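Local coordinates for envelope protein (White spot syndrome virus, PDB 7DDA) that forms part of the virion envelope and, through its C-terminal domain, the piece given here, binds sulphate at sites responsible for heparin binding, at the interface of chains A and B. Sequence-based numbering; all coordinates share one arbitrary frame. Chains: chain A/B, Envelope protein.

Contact 1: the interface of chains A and B. Residues chain A 114, 137; chain B 38, 48, 50.
CE1 of B:Tyr50 lies 4.0 Å above the centre of one guanidinium face of A:Arg114, CB of A:Arg137 sits toward the rim of the other, and the carboxylate of B:Glu48 meets the edge in plane. This is a side-chain salt bridge between strand 110-120 of chain A and strand 46-52 of chain B, in an interface of the deposited assembly. The methylene CG of A:Arg114 sits over the ring of B:Tyr50, 3.4 Å from the centroid, a CH-pi contact. Side-on, NE and NH2 of A:Arg114 give hydrogen bonds to OE1 and OE2 of B:Glu48, each 2.9 Å long. They are nearly straight, 170° and 169° at the hydrogen, and both oxygens use syn lone pairs; two such bonds should resist rotation of either group. The bend at chi2 (-69°) lets A:Arg114 lay CG on the tyrosine and still turn its NE edge to the glutamate, whose extended chain arrives from the opposite direction. A weak, bent bond runs from NH2 of A:Arg114 to the backbone O of A:Arg137, 3.0 Å. A:Arg137 and B:Lys38 cross at about a right angle, touching through the aliphatic CE of B:Lys38; their like charges may disfavour one another, NH1 of A:Arg137 being 4.4 Å from NZ of B:Lys38.

Contact 2: the interface of chains A and B. Residues chain A 32, 168; chain B 50-53.
The end of strand 46-52 of chain B, with the residue that follows it, lies against strands 30-40 and 160-170 of chain A, in an interface of the deposited assembly that may or may not be that of the virion. A:Thr32 meets the residue just past the strand end with its methyl group: CG2 of A:Thr32 is 3.3 Å from the backbone N of B:Ala53 and 4.1 Å from CA of B:Ala53. With chi1 at 57°, OG1 of A:Thr32 stands between its own backbone N and carbonyl carbon, and the methyl is left to face the B backbone. A:Asn168 makes its contact through the methylene: CB of A:Asn168 is 3.4 Å from the phenol OH of B:Tyr50, touching the far end of that ring. Its CG is anti to the backbone N (chi1 -175°), and the OD1 side of the amide is turned toward strand 46-52, where OD1 of A:Asn168 stands 3.8 Å from the backbone O of B:Asn51. A:Thr32 hides 51 Å² of the 149 Å² buried in the patch. In the fold, A:Thr32 lies near the start of strand 30-40, A:Asn168 near the end of strand 160-170, and B:Ala53 just beyond strand 46-52.

Contact 3: the interface of chains A and B. Residues chain A 112-114, 166-168; chain B 36, 48, 50.
Extended backbone on strands 110-120 and 160-170 of chain A presents carbonyl groups to the phenol of B:Tyr50. The hydroxyl OH of B:Tyr50 gives a hydrogen bond to the backbone O of A:Phe166, 2.9 Å long. It approaches from above the carbonyl plane, 35° out of it and not on a lone pair, with a C=O...donor angle of 137°. A:Leu112 packs at the edge of the tyrosine, CB of A:Leu112 lying in the ring plane 3.8 Å from CE1 of B:Tyr50 as the two side chains run antiparallel alongside one another. With B:Tyr50 CG anti to its N (chi1 -177°), the ring extends away from its own strand and its hydroxyl arrives between the two A strands. A:Arg114, already paired with B:Glu48, is steadied from within chain A: its NH1 bonds to the backbone O of A:Cys113 at 2.7 Å. O of A:Cys113 lies in the guanidinium plane, whereas NH1 of A:Arg114 stands above the carbonyl plane, not on a lone pair. Further along, the methyl CD1 of B:Ile36 lies 3.8 Å from CD2 of A:Phe166, their side chains crossing almost perpendicularly. The site thus joins the middle of strand 46-52 and strand 30-40 of chain B to strands 110-120 and 160-170 of chain A.

Contact 1: the interface of chains A and B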
ATOM      1  N   ARG A 114      -4.611   1.065 -11.704  1.00 24.60           N
ATOM      2  CA  ARG A 114      -3.560   0.212 -11.166  1.00 24.11           C
ATOM      3  C   ARG A 114      -4.003  -0.312  -9.804  1.00 23.89           C
ATOM      4  O   ARG A 114      -4.778   0.346  -9.100  1.00 21.82           O
ATOM      5  CB  ARG A 114      -2.229   0.961 -11.045  1.00 22.25           C
ATOM      6  CG  ARG A 114      -1.690   1.497 -12.357  1.00 22.05           C
ATOM      7  CD  ARG A 114      -1.254   0.369 -13.247  1.00 23.47           C
ATOM      8  NE  ARG A 114      -0.870   0.823 -14.583  1.00 29.74           N
ATOM      9  CZ  ARG A 114      -1.732   1.063 -15.575  1.00 29.18           C
ATOM     10  NH1 ARG A 114      -3.043   0.924 -15.375  1.00 23.29           N
ATOM     11  NH2 ARG A 114      -1.284   1.453 -16.764  1.00 20.85           N
ATOM     12  N   ARG A 137      -4.377  -3.063 -17.894  1.00 24.04           N
ATOM     13  CA  ARG A 137      -3.483  -1.916 -17.803  1.00 27.68           C
ATOM     14  C   ARG A 137      -3.819  -0.824 -18.804  1.00 26.76           C
ATOM     15  O   ARG A 137      -3.157   0.217 -18.810  1.00 29.61           O
ATOM     16  CB  ARG A 137      -2.033  -2.370 -18.014  1.00 25.08           C
ATOM     17  CG  ARG A 137      -1.568  -3.260 -16.910  1.00 26.90           C
ATOM     18  CD  ARG A 137      -0.466  -4.185 -17.319  1.00 28.08           C
ATOM     19  NE  ARG A 137      -0.006  -4.956 -16.161  1.00 38.96           N
ATOM     20  CZ  ARG A 137       0.557  -4.441 -15.066  1.00 36.12           C
ATOM     21  NH1 ARG A 137       0.805  -3.134 -14.961  1.00 35.13           N
ATOM     22  NH2 ARG A 137       0.900  -5.252 -14.077  1.00 37.35           N
TER
ATOM     23  N   LYS B  38       6.617   0.651 -11.896  1.00 18.70           N
ATOM     24  CA  LYS B  38       6.758  -0.764 -12.202  1.00 18.86           C
ATOM     25  C   LYS B  38       8.129  -1.014 -12.831  1.00 21.98           C
ATOM     26  O   LYS B  38       8.456  -0.430 -13.872  1.00 22.13           O
ATOM     27  CB  LYS B  38       5.643  -1.230 -13.137  1.00 16.78           C
ATOM     28  CG  LYS B  38       5.838  -2.663 -13.608  1.00 21.51           C
ATOM     29  CD  LYS B  38       4.529  -3.327 -14.000  1.00 23.91           C
ATOM     30  CE  LYS B  38       4.192  -3.111 -15.450  1.00 28.00           C
ATOM     31  NZ  LYS B  38       4.942  -4.066 -16.294  1.00 33.14           N
ATOM     32  N   GLU B  48       7.238   1.461 -16.294  1.00 20.36           N
ATOM     33  CA  GLU B  48       6.160   2.437 -16.266  1.00 19.77           C
ATOM     34  C   GLU B  48       6.320   3.339 -15.046  1.00 21.72           C
ATOM     35  O   GLU B  48       6.692   2.871 -13.966  1.00 20.37           O
ATOM     36  CB  GLU B  48       4.781   1.749 -16.235  1.00 20.16           C
ATOM     37  CG  GLU B  48       3.636   2.728 -16.108  1.00 19.07           C
ATOM     38  CD  GLU B  48       2.284   2.068 -16.047  1.00 22.56           C
ATOM     39  OE1 GLU B  48       1.917   1.517 -14.997  1.00 28.72           O
ATOM     40  OE2 GLU B  48       1.565   2.120 -17.052  1.00 26.58           O
ATOM     41  N   TYR B  50       3.793   5.855 -13.165  1.00 24.80           N
ATOM     42  CA  TYR B  50       2.362   6.133 -13.117  1.00 23.17           C
ATOM     43  C   TYR B  50       2.110   7.181 -12.041  1.00 25.14           C
ATOM     44  O   TYR B  50       2.327   6.919 -10.855  1.00 30.11           O
ATOM     45  CB  TYR B  50       1.617   4.831 -12.839  1.00 21.38           C
ATOM     46  CG  TYR B  50       0.110   4.874 -12.822  1.00 28.85           C
ATOM     47  CD1 TYR B  50      -0.620   4.777 -13.995  1.00 23.23           C
ATOM     48  CD2 TYR B  50      -0.589   4.948 -11.617  1.00 28.20           C
ATOM     49  CE1 TYR B  50      -1.999   4.773 -13.974  1.00 25.07           C
ATOM     50  CE2 TYR B  50      -1.960   4.953 -11.592  1.00 23.35           C
ATOM     51  CZ  TYR B  50      -2.664   4.867 -12.774  1.00 27.30           C
ATOM     52  OH  TYR B  50      -4.039   4.865 -12.748  1.00 28.63           O
TER

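Contact 2: the interface of chains A and B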
ATOM      1  N   THR A  32      -8.158  11.877 -10.048  1.00 42.50           N
ATOM      2  CA  THR A  32      -7.679  10.616  -9.503  1.00 41.74           C
ATOM      3  C   THR A  32      -8.481  10.246  -8.259  1.00 38.19           C
ATOM      4  O   THR A  32      -8.977  11.112  -7.529  1.00 37.86           O
ATOM      5  CB  THR A  32      -6.177  10.635  -9.151  1.00 38.75           C
ATOM      6  OG1 THR A  32      -5.904  11.693  -8.226  1.00 44.08           O
ATOM      7  CG2 THR A  32      -5.296  10.794 -10.375  1.00 42.78           C
ATOM      8  N   ASN A 168      -6.971   6.875 -12.410  1.00 33.76           N
ATOM      9  CA  ASN A 168      -6.528   8.115 -13.037  1.00 37.11           C
ATOM     10  C   ASN A 168      -7.376   8.352 -14.277  1.00 36.63           C
ATOM     11  O   ASN A 168      -7.216   7.656 -15.283  1.00 36.60           O
ATOM     12  CB  ASN A 168      -5.040   8.060 -13.384  1.00 38.09           C
ATOM     13  CG  ASN A 168      -4.525   9.381 -13.916  1.00 46.51           C
ATOM     14  OD1 ASN A 168      -3.503   9.432 -14.601  1.00 48.50           O
ATOM     15  ND2 ASN A 168      -5.258  10.459 -13.638  1.00 45.95           N
TER
ATOM     16  N   TYR B  50       3.793   5.855 -13.165  1.00 24.80           N
ATOM     17  CA  TYR B  50       2.362   6.133 -13.117  1.00 23.17           C
ATOM     18  C   TYR B  50       2.110   7.181 -12.041  1.00 25.14           C
ATOM     19  O   TYR B  50       2.327   6.919 -10.855  1.00 30.11           O
ATOM     20  CB  TYR B  50       1.617   4.831 -12.839  1.00 21.38           C
ATOM     21  CG  TYR B  50       0.110   4.874 -12.822  1.00 28.85           C
ATOM     22  CD1 TYR B  50      -0.620   4.777 -13.995  1.00 23.23           C
ATOM     23  CD2 TYR B  50      -0.589   4.948 -11.617  1.00 28.20           C
ATOM     24  CE1 TYR B  50      -1.999   4.773 -13.974  1.00 25.07           C
ATOM     25  CE2 TYR B  50      -1.960   4.953 -11.592  1.00 23.35           C
ATOM     26  CZ  TYR B  50      -2.664   4.867 -12.774  1.00 27.30           C
ATOM     27  OH  TYR B  50      -4.039   4.865 -12.748  1.00 28.63           O
ATOM     28  N   ASN B  51       1.672   8.368 -12.447  1.00 32.28           N
ATOM     29  CA  ASN B  51       1.534   9.501 -11.536  1.00 36.69           C
ATOM     30  C   ASN B  51       0.095   9.641 -11.058  1.00 38.30           C
ATOM     31  O   ASN B  51      -0.837   9.604 -11.865  1.00 38.83           O
ATOM     32  CB  ASN B  51       1.998  10.797 -12.210  1.00 41.95           C
ATOM     33  CG  ASN B  51       3.390  10.667 -12.834  1.00 49.44           C
ATOM     34  OD1 ASN B  51       4.375  10.470 -12.125  1.00 52.67           O
ATOM     35  ND2 ASN B  51       3.472  10.763 -14.160  1.00 53.95           N
ATOM     36  N   LEU B  52      -0.079   9.799  -9.745  1.00 44.33           N
ATOM     37  CA  LEU B  52      -1.383  10.071  -9.140  1.00 46.47           C
ATOM     38  C   LEU B  52      -1.501  11.575  -8.894  1.00 57.84           C
ATOM     39  O   LEU B  52      -0.822  12.126  -8.020  1.00 52.18           O
ATOM     40  CB  LEU B  52      -1.561   9.288  -7.842  1.00 39.17           C
ATOM     41  CG  LEU B  52      -2.244   7.923  -7.956  1.00 42.50           C
ATOM     42  CD1 LEU B  52      -1.688   7.164  -9.129  1.00 37.98           C
ATOM     43  CD2 LEU B  52      -2.106   7.107  -6.673  1.00 38.44           C
ATOM     44  N   ALA B  53      -2.366  12.229  -9.668  1.00 65.08           N
ATOM     45  CA  ALA B  53      -2.500  13.687  -9.687  1.00 73.21           C
ATOM     46  C   ALA B  53      -1.214  14.335 -10.197  1.00 71.54           C
ATOM     47  O   ALA B  53      -1.108  14.671 -11.382  1.00 72.87           O
ATOM     48  CB  ALA B  53      -2.879  14.230  -8.296  1.00 66.78           C
TER

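Contact 3: the interface of chains A and B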
ATOM      1  N   LEU A 112      -7.427   5.061 -16.412  1.00 30.51           N
ATOM      2  CA  LEU A 112      -6.460   4.019 -16.123  1.00 28.36           C
ATOM      3  C   LEU A 112      -6.678   3.510 -14.698  1.00 28.19           C
ATOM      4  O   LEU A 112      -7.171   4.237 -13.824  1.00 25.66           O
ATOM      5  CB  LEU A 112      -5.035   4.540 -16.300  1.00 27.48           C
ATOM      6  CG  LEU A 112      -4.556   4.780 -17.732  1.00 29.73           C
ATOM      7  CD1 LEU A 112      -3.188   5.417 -17.687  1.00 26.27           C
ATOM      8  CD2 LEU A 112      -4.509   3.486 -18.560  1.00 23.95           C
ATOM      9  N   CYS A 113      -6.320   2.245 -14.475  1.00 24.14           N
ATOM     10  CA  CYS A 113      -6.473   1.610 -13.172  1.00 21.00           C
ATOM     11  C   CYS A 113      -5.224   0.801 -12.857  1.00 26.90           C
ATOM     12  O   CYS A 113      -4.829  -0.063 -13.647  1.00 27.20           O
ATOM     13  CB  CYS A 113      -7.703   0.701 -13.146  1.00 21.24           C
ATOM     14  SG  CYS A 113      -8.182   0.154 -11.499  1.00 24.38           S
ATOM     15  N   ARG A 114      -4.611   1.065 -11.704  1.00 24.60           N
ATOM     16  CA  ARG A 114      -3.560   0.212 -11.166  1.00 24.11           C
ATOM     17  C   ARG A 114      -4.003  -0.312  -9.804  1.00 23.89           C
ATOM     18  O   ARG A 114      -4.778   0.346  -9.100  1.00 21.82           O
ATOM     19  CB  ARG A 114      -2.229   0.961 -11.045  1.00 22.25           C
ATOM     20  CG  ARG A 114      -1.690   1.497 -12.357  1.00 22.05           C
ATOM     21  CD  ARG A 114      -1.254   0.369 -13.247  1.00 23.47           C
ATOM     22  NE  ARG A 114      -0.870   0.823 -14.583  1.00 29.74           N
ATOM     23  CZ  ARG A 114      -1.732   1.063 -15.575  1.00 29.18           C
ATOM     24  NH1 ARG A 114      -3.043   0.924 -15.375  1.00 23.29           N
ATOM     25  NH2 ARG A 114      -1.284   1.453 -16.764  1.00 20.85           N
ATOM     26  N   PHE A 166      -6.206   2.252  -7.896  1.00 21.86           N
ATOM     27  CA  PHE A 166      -5.621   3.581  -8.088  1.00 23.32           C
ATOM     28  C   PHE A 166      -6.062   4.097  -9.451  1.00 27.30           C
ATOM     29  O   PHE A 166      -5.517   3.697 -10.485  1.00 26.15           O
ATOM     30  CB  PHE A 166      -4.106   3.535  -7.951  1.00 21.08           C
ATOM     31  CG  PHE A 166      -3.646   2.900  -6.660  1.00 22.94           C
ATOM     32  CD1 PHE A 166      -3.846   3.546  -5.450  1.00 24.99           C
ATOM     33  CD2 PHE A 166      -3.056   1.647  -6.653  1.00 19.65           C
ATOM     34  CE1 PHE A 166      -3.431   2.976  -4.263  1.00 25.59           C
ATOM     35  CE2 PHE A 166      -2.647   1.075  -5.473  1.00 20.91           C
ATOM     36  CZ  PHE A 166      -2.827   1.740  -4.273  1.00 17.42           C
ATOM     37  N   LEU A 167      -7.040   5.005  -9.436  1.00 28.54           N
ATOM     38  CA  LEU A 167      -7.755   5.427 -10.632  1.00 28.88           C
ATOM     39  C   LEU A 167      -7.266   6.789 -11.117  1.00 34.24           C
ATOM     40  O   LEU A 167      -7.152   7.736 -10.332  1.00 30.61           O
ATOM     41  CB  LEU A 167      -9.253   5.449 -10.339  1.00 26.23           C
ATOM     42  CG  LEU A 167      -9.806   4.028 -10.243  1.00 26.48           C
ATOM     43  CD1 LEU A 167     -11.069   4.008  -9.424  1.00 29.97           C
ATOM     44  CD2 LEU A 167     -10.101   3.487 -11.637  1.00 27.77           C
ATOM     45  N   ASN A 168      -6.971   6.875 -12.410  1.00 33.76           N
ATOM     46  CA  ASN A 168      -6.528   8.115 -13.037  1.00 37.11           C
ATOM     47  C   ASN A 168      -7.376   8.352 -14.277  1.00 36.63           C
ATOM     48  O   ASN A 168      -7.216   7.656 -15.283  1.00 36.60           O
ATOM     49  CB  ASN A 168      -5.040   8.060 -13.384  1.00 38.09           C
ATOM     50  CG  ASN A 168      -4.525   9.381 -13.916  1.00 46.51           C
ATOM     51  OD1 ASN A 168      -3.503   9.432 -14.601  1.00 48.50           O
ATOM     52  ND2 ASN A 168      -5.258  10.459 -13.638  1.00 45.95           N
TER
ATOM     53  N   ILE B  36       3.681   5.589  -8.758  1.00 23.65           N
ATOM     54  CA  ILE B  36       3.761   4.131  -8.734  1.00 19.39           C
ATOM     55  C   ILE B  36       4.641   3.693  -9.894  1.00 20.80           C
ATOM     56  O   ILE B  36       4.319   3.941 -11.061  1.00 20.37           O
ATOM     57  CB  ILE B  36       2.367   3.488  -8.819  1.00 21.60           C
ATOM     58  CG1 ILE B  36       1.440   4.056  -7.741  1.00 23.64           C
ATOM     59  CG2 ILE B  36       2.446   1.972  -8.669  1.00 18.96           C
ATOM     60  CD1 ILE B  36       0.016   3.480  -7.796  1.00 21.57           C
ATOM     61  N   GLU B  48       7.238   1.461 -16.294  1.00 20.36           N
ATOM     62  CA  GLU B  48       6.160   2.437 -16.266  1.00 19.77           C
ATOM     63  C   GLU B  48       6.320   3.339 -15.046  1.00 21.72           C
ATOM     64  O   GLU B  48       6.692   2.871 -13.966  1.00 20.37           O
ATOM     65  CB  GLU B  48       4.781   1.749 -16.235  1.00 20.16           C
ATOM     66  CG  GLU B  48       3.636   2.728 -16.108  1.00 19.07           C
ATOM     67  CD  GLU B  48       2.284   2.068 -16.047  1.00 22.56           C
ATOM     68  OE1 GLU B  48       1.917   1.517 -14.997  1.00 28.72           O
ATOM     69  OE2 GLU B  48       1.565   2.120 -17.052  1.00 26.58           O
ATOM     70  N   TYR B  50       3.793   5.855 -13.165  1.00 24.80           N
ATOM     71  CA  TYR B  50       2.362   6.133 -13.117  1.00 23.17           C
ATOM     72  C   TYR B  50       2.110   7.181 -12.041  1.00 25.14           C
ATOM     73  O   TYR B  50       2.327   6.919 -10.855  1.00 30.11           O
ATOM     74  CB  TYR B  50       1.617   4.831 -12.839  1.00 21.38           C
ATOM     75  CG  TYR B  50       0.110   4.874 -12.822  1.00 28.85           C
ATOM     76  CD1 TYR B  50      -0.620   4.777 -13.995  1.00 23.23           C
ATOM     77  CD2 TYR B  50      -0.589   4.948 -11.617  1.00 28.20           C
ATOM     78  CE1 TYR B  50      -1.999   4.773 -13.974  1.00 25.07           C
ATOM     79  CE2 TYR B  50      -1.960   4.953 -11.592  1.00 23.35           C
ATOM     80  CZ  TYR B  50      -2.664   4.867 -12.774  1.00 27.30           C
ATOM     81  OH  TYR B  50      -4.039   4.865 -12.748  1.00 28.63           O
TER

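B:Tyr50 belongs to all three contacts, which form one continuous patch. The C-alpha centres of contact 1 and contact 3 lie about 5 Å apart, those of contact 2 and contact 3 about 6 Å, and those of contact 1 and contact 2 about 10 Å, placing contact 3 between the others. Contact 1 and contact 3 also share A:Arg114 and B:Glu48; contact 2 and contact 3 share A:Asn168. Strand 46-52 of chain B runs through all of them. The interface is not an exact two-fold, and the deposited assembly holds three copies, consistent with a trimer, though the coordinates alone do not establish the assembly on the virion.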